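Local coordinates for cupin domain protein (Microcystis aeruginosa DIANCHI905, PDB 5ZBF) that binds iron(II) and 4-hydroxyphenylpyruvic acid and probably acts as a cupin-superfamily isomerase in making the Choi moiety of aeruginosins, at residues E3-P8 with Q175-G180; L19-C24 with I28-V33. One frame throughout, in Å; residues are numbered along the deposited sequence.

Interaction 1 of 2, residues E3-P8 with Q175-G180; sequences EFFPVP and QCLEYG
Phe5 is the residue of 3-8 that meets 175-180, with its CB and ring directly and with its carbonyl through a water. Just before it, Phe4 lays its ring on Ile170 and Pro186, while its backbone bonds to Tyr184 and ties the N-terminal arm to the second cupin domain. With CG of Phe5 anti to its own carbonyl carbon (chi1 -59°), the ring is set against Gln175 and Leu177. Gln175 CB sits over one face, 3.9 Å from the ring centroid and only 6° off the normal, a well-centred CH-pi contact. Beyond CB the glutamine chain runs back past the ring in the opposite sense, its amide plane tilted 33° from the ring, and brings OE1 to 3.1 Å from Phe5 CB. Leu177 CD1 comes in obliquely, 3.7 Å from Phe5 CD1, and Ile168 of the adjoining strand 166-170 adds to the same apolar patch. The polar side is bridged by one water, which donates to Phe5 O at 2.8 Å and to Gln175 OE1 at 2.8 Å. Were the ring cut back to an alanine here, Gln175 CB and Leu177 CD1 would probably lose the surface they pack on, and a gap would open beneath the arm. Farther along, Pro8 leans on Glu20 and Phe22. The chemistry implies a join made by a buried aromatic plug, with one water joining two acceptors, Phe5 O and Gln175 OE1, that could not bond each other directly.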
loop_
_atom_site.group_PDB
_atom_site.type_symbol
_atom_site.label_atom_id
_atom_site.label_comp_id
_atom_site.label_asym_id
_atom_site.label_seq_id
_atom_site.Cartn_x
_atom_site.Cartn_y
_atom_site.Cartn_z
ATOM N N GLU A 3 -1.918 -15.074 -9.848
ATOM C CA GLU A 3 -2.909 -14.043 -9.548
ATOM C C GLU A 3 -2.804 -13.607 -8.085
ATOM O O GLU A 3 -2.797 -12.420 -7.794
ATOM C CB GLU A 3 -4.336 -14.526 -9.836
ATOM C CG GLU A 3 -5.395 -13.460 -9.563
ATOM C CD GLU A 3 -6.815 -13.936 -9.797
ATOM O OE1 GLU A 3 -7.075 -15.153 -9.676
ATOM O OE2 GLU A 3 -7.681 -13.081 -10.094
ATOM N N PHE A 4 -2.741 -14.575 -7.173
ATOM C CA PHE A 4 -2.756 -14.273 -5.738
ATOM C C PHE A 4 -1.411 -13.822 -5.180
ATOM O O PHE A 4 -1.366 -13.128 -4.161
ATOM C CB PHE A 4 -3.227 -15.483 -4.926
ATOM C CG PHE A 4 -4.571 -16.017 -5.325
ATOM C CD1 PHE A 4 -5.623 -15.167 -5.678
ATOM C CD2 PHE A 4 -4.806 -17.385 -5.293
ATOM C CE1 PHE A 4 -6.864 -15.679 -6.023
ATOM C CE2 PHE A 4 -6.049 -17.901 -5.629
ATOM C CZ PHE A 4 -7.080 -17.047 -5.993
ATOM N N PHE A 5 -0.323 -14.224 -5.832
ATOM C CA PHE A 5 1.019 -13.799 -5.448
ATOM C C PHE A 5 1.734 -13.275 -6.693
ATOM O O PHE A 5 2.592 -13.947 -7.270
ATOM C CB PHE A 5 1.781 -14.942 -4.792
ATOM C CG PHE A 5 1.107 -15.466 -3.560
ATOM C CD1 PHE A 5 1.197 -14.770 -2.359
ATOM C CD2 PHE A 5 0.332 -16.612 -3.616
ATOM C CE1 PHE A 5 0.554 -15.234 -1.218
ATOM C CE2 PHE A 5 -0.312 -17.082 -2.472
ATOM C CZ PHE A 5 -0.194 -16.393 -1.283
ATOM N N PRO A 6 1.356 -12.066 -7.116
ATOM C CA PRO A 6 1.833 -11.575 -8.412
ATOM C C PRO A 6 3.334 -11.280 -8.458
ATOM O O PRO A 6 3.911 -10.773 -7.487
ATOM C CB PRO A 6 1.009 -10.305 -8.638
ATOM C CG PRO A 6 0.533 -9.884 -7.294
ATOM C CD PRO A 6 0.375 -11.150 -6.495
ATOM N N VAL A 7 3.947 -11.611 -9.589
ATOM C CA VAL A 7 5.350 -11.312 -9.843
ATOM C C VAL A 7 5.458 -9.884 -10.386
ATOM O O VAL A 7 4.768 -9.547 -11.349
ATOM C CB VAL A 7 5.933 -12.311 -10.858
ATOM C CG1 VAL A 7 7.376 -11.962 -11.189
ATOM C CG2 VAL A 7 5.824 -13.742 -10.339
ATOM N N PRO A 8 6.310 -9.033 -9.771
ATOM C CA PRO A 8 6.412 -7.656 -10.244
ATOM C C PRO A 8 7.252 -7.536 -11.508
ATOM O O PRO A 8 8.097 -8.389 -11.779
ATOM C CB PRO A 8 7.092 -6.933 -9.083
ATOM C CG PRO A 8 7.907 -7.971 -8.411
ATOM C CD PRO A 8 7.161 -9.268 -8.590
ATOM N N GLN A 175 2.121 -19.382 0.116
ATOM C CA GLN A 175 3.485 -18.877 -0.020
ATOM C C GLN A 175 3.965 -18.192 1.260
ATOM O O GLN A 175 3.162 -17.632 2.014
ATOM C CB GLN A 175 3.541 -17.848 -1.149
ATOM C CG GLN A 175 3.984 -18.407 -2.486
ATOM C CD GLN A 175 4.258 -17.320 -3.507
ATOM O OE1 GLN A 175 3.751 -17.369 -4.622
ATOM N NE2 GLN A 175 5.063 -16.329 -3.129
ATOM N N CYS A 176 5.279 -18.228 1.488
ATOM C CA CYS A 176 5.906 -17.394 2.504
ATOM C C CYS A 176 6.276 -16.069 1.860
ATOM O O CYS A 176 6.907 -16.042 0.803
ATOM C CB CYS A 176 7.140 -18.062 3.106
ATOM S SG CYS A 176 6.709 -19.332 4.311
ATOM N N LEU A 177 5.865 -14.983 2.497
ATOM C CA LEU A 177 6.089 -13.638 1.993
ATOM C C LEU A 177 7.161 -12.950 2.800
ATOM O O LEU A 177 7.250 -13.137 4.009
ATOM C CB LEU A 177 4.804 -12.814 2.092
ATOM C CG LEU A 177 4.005 -12.498 0.828
ATOM C CD1 LEU A 177 4.021 -13.633 -0.182
ATOM C CD2 LEU A 177 2.585 -12.131 1.226
ATOM N N GLU A 178 7.966 -12.143 2.109
ATOM C CA GLU A 178 8.904 -11.225 2.733
ATOM C C GLU A 178 8.717 -9.863 2.070
ATOM O O GLU A 178 8.045 -9.751 1.032
ATOM C CB GLU A 178 10.349 -11.711 2.559
ATOM C CG GLU A 178 10.641 -13.050 3.221
ATOM C CD GLU A 178 12.090 -13.451 3.111
ATOM O OE1 GLU A 178 12.750 -13.067 2.122
ATOM O OE2 GLU A 178 12.570 -14.158 4.020
ATOM N N TYR A 179 9.288 -8.824 2.661
ATOM C CA TYR A 179 9.238 -7.511 2.032
ATOM C C TYR A 179 9.757 -7.599 0.589
ATOM O O TYR A 179 10.754 -8.262 0.315
ATOM C CB TYR A 179 9.997 -6.444 2.821
ATOM C CG TYR A 179 9.985 -5.153 2.049
ATOM C CD1 TYR A 179 8.840 -4.367 2.000
ATOM C CD2 TYR A 179 11.082 -4.771 1.284
ATOM C CE1 TYR A 179 8.800 -3.208 1.254
ATOM C CE2 TYR A 179 11.048 -3.622 0.527
ATOM C CZ TYR A 179 9.905 -2.846 0.517
ATOM O OH TYR A 179 9.867 -1.707 -0.239
ATOM N N GLY A 180 9.051 -6.932 -0.318
ATOM C CA GLY A 180 9.326 -7.020 -1.747
ATOM C C GLY A 180 8.316 -7.824 -2.541
ATOM O O GLY A 180 8.310 -7.775 -3.774
HETATM O O HOH W 1 4.646 -15.829 -6.810
#

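Interaction 2 of 2, residues L19-C24 with I28-V33; sequences LEVFQC and IFQLSV
Leu19-Cys24 and Ile28-Val33 pair as the two arms of an antiparallel beta hairpin in the first cupin domain, their axes 4.6 Å apart. Four backbone bonds hold it: Glu20 and Leu31 exchange N-H and C=O, and Phe22 and Phe29 do the same, with Phe22 N at 2.7 Å from Phe29 O. Between these pairs, Gln30 CA lies 3.1 Å from Glu20 O in a CA-H...O contact.

The aromatic contact is on the face carrying Phe22, Phe29 and Leu31. The two phenylalanine side chains run side by side in the same direction, and their rings form an offset edge-to-face pair with planes at 69° and the edge of Phe29 toward the face of Phe22; Leu31 CD1 closes on the edge of the Phe22 ring. Phe97 and Phe160 also meet the Phe29 ring.

On the other face aliphatic contacts lie beside a polar group. Val21 CG1 touches Ile28 CG2 at 3.7 Å. Gln30, its CG wedged between backbone N and carbonyl carbon (chi1 60°), extends into the ligand pocket, where NE2 bonds both Asp98 OD1 and O2 of the bound 4-hydroxyphenylpyruvate. Leu19 crosses this side chain, its CD1 3.6 Å from Gln30 OE1.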
loop_
_atom_site.group_PDB
_atom_site.type_symbol
_atom_site.label_atom_id
_atom_site.label_comp_id
_atom_site.label_asym_id
_atom_site.label_seq_id
_atom_site.Cartn_x
_atom_site.Cartn_y
_atom_site.Cartn_z
ATOM N N LEU A 19 10.579 1.425 -10.094
ATOM C CA LEU A 19 9.343 0.812 -9.628
ATOM C C LEU A 19 9.377 -0.706 -9.783
ATOM O O LEU A 19 10.016 -1.230 -10.702
ATOM C CB LEU A 19 8.153 1.344 -10.421
ATOM C CG LEU A 19 7.871 2.854 -10.461
ATOM C CD1 LEU A 19 6.691 3.122 -11.377
ATOM C CD2 LEU A 19 7.581 3.416 -9.080
ATOM N N GLU A 20 8.706 -1.390 -8.851
ATOM C CA GLU A 20 8.323 -2.793 -8.995
ATOM C C GLU A 20 6.805 -2.791 -9.122
ATOM O O GLU A 20 6.094 -2.430 -8.173
ATOM C CB GLU A 20 8.770 -3.615 -7.782
ATOM C CG GLU A 20 10.288 -3.756 -7.660
ATOM C CD GLU A 20 10.951 -4.598 -8.754
ATOM O OE1 GLU A 20 10.282 -5.406 -9.440
ATOM O OE2 GLU A 20 12.186 -4.463 -8.921
ATOM N N VAL A 21 6.319 -3.179 -10.295
ATOM C CA VAL A 21 4.917 -2.976 -10.660
ATOM C C VAL A 21 4.169 -4.310 -10.623
ATOM O O VAL A 21 4.547 -5.263 -11.310
ATOM C CB VAL A 21 4.781 -2.354 -12.062
ATOM C CG1 VAL A 21 3.311 -2.188 -12.404
ATOM C CG2 VAL A 21 5.508 -1.013 -12.120
ATOM N N PHE A 22 3.116 -4.367 -9.814
ATOM C CA PHE A 22 2.347 -5.584 -9.634
ATOM C C PHE A 22 0.910 -5.361 -10.113
ATOM O O PHE A 22 0.257 -4.397 -9.700
ATOM C CB PHE A 22 2.234 -5.970 -8.167
ATOM C CG PHE A 22 3.533 -6.154 -7.414
ATOM C CD1 PHE A 22 3.936 -7.422 -7.006
ATOM C CD2 PHE A 22 4.278 -5.064 -6.991
ATOM C CE1 PHE A 22 5.075 -7.593 -6.241
ATOM C CE2 PHE A 22 5.419 -5.232 -6.220
ATOM C CZ PHE A 22 5.819 -6.498 -5.847
ATOM N N GLN A 23 0.398 -6.283 -10.916
ATOM C CA GLN A 23 -0.980 -6.195 -11.398
ATOM C C GLN A 23 -1.882 -6.956 -10.444
ATOM O O GLN A 23 -1.606 -8.109 -10.150
ATOM C CB GLN A 23 -1.094 -6.783 -12.803
ATOM C CG GLN A 23 -2.402 -6.446 -13.510
ATOM C CD GLN A 23 -2.504 -4.974 -13.881
ATOM O OE1 GLN A 23 -1.595 -4.411 -14.499
ATOM N NE2 GLN A 23 -3.616 -4.344 -13.508
ATOM N N CYS A 24 -2.947 -6.304 -9.972
ATOM C CA CYS A 24 -3.949 -6.921 -9.096
ATOM C C CYS A 24 -5.345 -6.683 -9.703
ATOM O O CYS A 24 -6.106 -5.816 -9.259
ATOM C CB CYS A 24 -3.866 -6.326 -7.690
ATOM S SG CYS A 24 -2.267 -6.530 -6.887
ATOM N N ILE A 28 -3.337 -1.454 -9.947
ATOM C CA ILE A 28 -1.887 -1.581 -10.005
ATOM C C ILE A 28 -1.306 -1.184 -8.653
ATOM O O ILE A 28 -1.612 -0.108 -8.128
ATOM C CB ILE A 28 -1.299 -0.672 -11.100
ATOM C CG1 ILE A 28 -1.790 -1.109 -12.481
ATOM C CG2 ILE A 28 0.221 -0.681 -11.047
ATOM C CD1 ILE A 28 -1.785 0.013 -13.495
ATOM N N PHE A 29 -0.478 -2.058 -8.091
ATOM C CA PHE A 29 0.273 -1.759 -6.884
ATOM C C PHE A 29 1.732 -1.654 -7.288
ATOM O O PHE A 29 2.234 -2.518 -8.013
ATOM C CB PHE A 29 0.092 -2.881 -5.852
ATOM C CG PHE A 29 0.924 -2.711 -4.603
ATOM C CD1 PHE A 29 0.385 -2.127 -3.466
ATOM C CD2 PHE A 29 2.257 -3.122 -4.565
ATOM C CE1 PHE A 29 1.148 -1.951 -2.322
ATOM C CE2 PHE A 29 3.027 -2.938 -3.433
ATOM C CZ PHE A 29 2.465 -2.378 -2.293
ATOM N N GLN A 30 2.416 -0.621 -6.820
ATOM C CA GLN A 30 3.851 -0.512 -7.073
ATOM C C GLN A 30 4.666 -0.152 -5.849
ATOM O O GLN A 30 4.249 0.647 -5.025
ATOM C CB GLN A 30 4.130 0.475 -8.218
ATOM C CG GLN A 30 3.646 1.887 -7.964
ATOM C CD GLN A 30 3.586 2.743 -9.229
ATOM O OE1 GLN A 30 3.338 2.244 -10.318
ATOM N NE2 GLN A 30 3.792 4.036 -9.071
ATOM N N LEU A 31 5.837 -0.773 -5.731
ATOM C CA LEU A 31 6.838 -0.342 -4.775
ATOM C C LEU A 31 7.767 0.610 -5.523
ATOM O O LEU A 31 8.154 0.323 -6.662
ATOM C CB LEU A 31 7.628 -1.539 -4.234
ATOM C CG LEU A 31 6.890 -2.599 -3.426
ATOM C CD1 LEU A 31 7.788 -3.804 -3.184
ATOM C CD2 LEU A 31 6.393 -2.015 -2.114
ATOM N N SER A 32 8.087 1.728 -4.882
ATOM C CA SER A 32 8.855 2.826 -5.480
ATOM C C SER A 32 10.166 3.066 -4.750
ATOM O O SER A 32 10.225 2.954 -3.531
ATOM C CB SER A 32 8.051 4.127 -5.394
ATOM O OG SER A 32 6.980 4.142 -6.318
ATOM N N VAL A 33 11.203 3.431 -5.503
ATOM C CA VAL A 33 12.427 3.951 -4.937
ATOM C C VAL A 33 12.697 5.263 -5.675
ATOM O O VAL A 33 12.947 5.264 -6.893
ATOM C CB VAL A 33 13.625 2.999 -5.096
ATOM C CG1 VAL A 33 14.847 3.592 -4.407
ATOM C CG2 VAL A 33 13.293 1.617 -4.533
#

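How the interactions relate
Both contacts are largely buried, but the centre of interaction 2 lies about 9 Å from the centre of the chain and that of interaction 1 about 14 Å, and interaction 2 covers 535 Å² against 193 Å². It joins neighbouring strands of one hairpin by backbone bonds, whereas interaction 1 brings an irregular N-terminal arm to a strand far along the chain and relies on side-chain packing and a water. Their elements meet directly at Phe22: Pro6 O lies 3.4 Å from Phe22 CD1, and Pro8 CB 3.5 Å from Phe22 CZ. The hairpin thus faces the arm and the second domain with its Phe22 side, while its Gln30 side lines the ligand pocket.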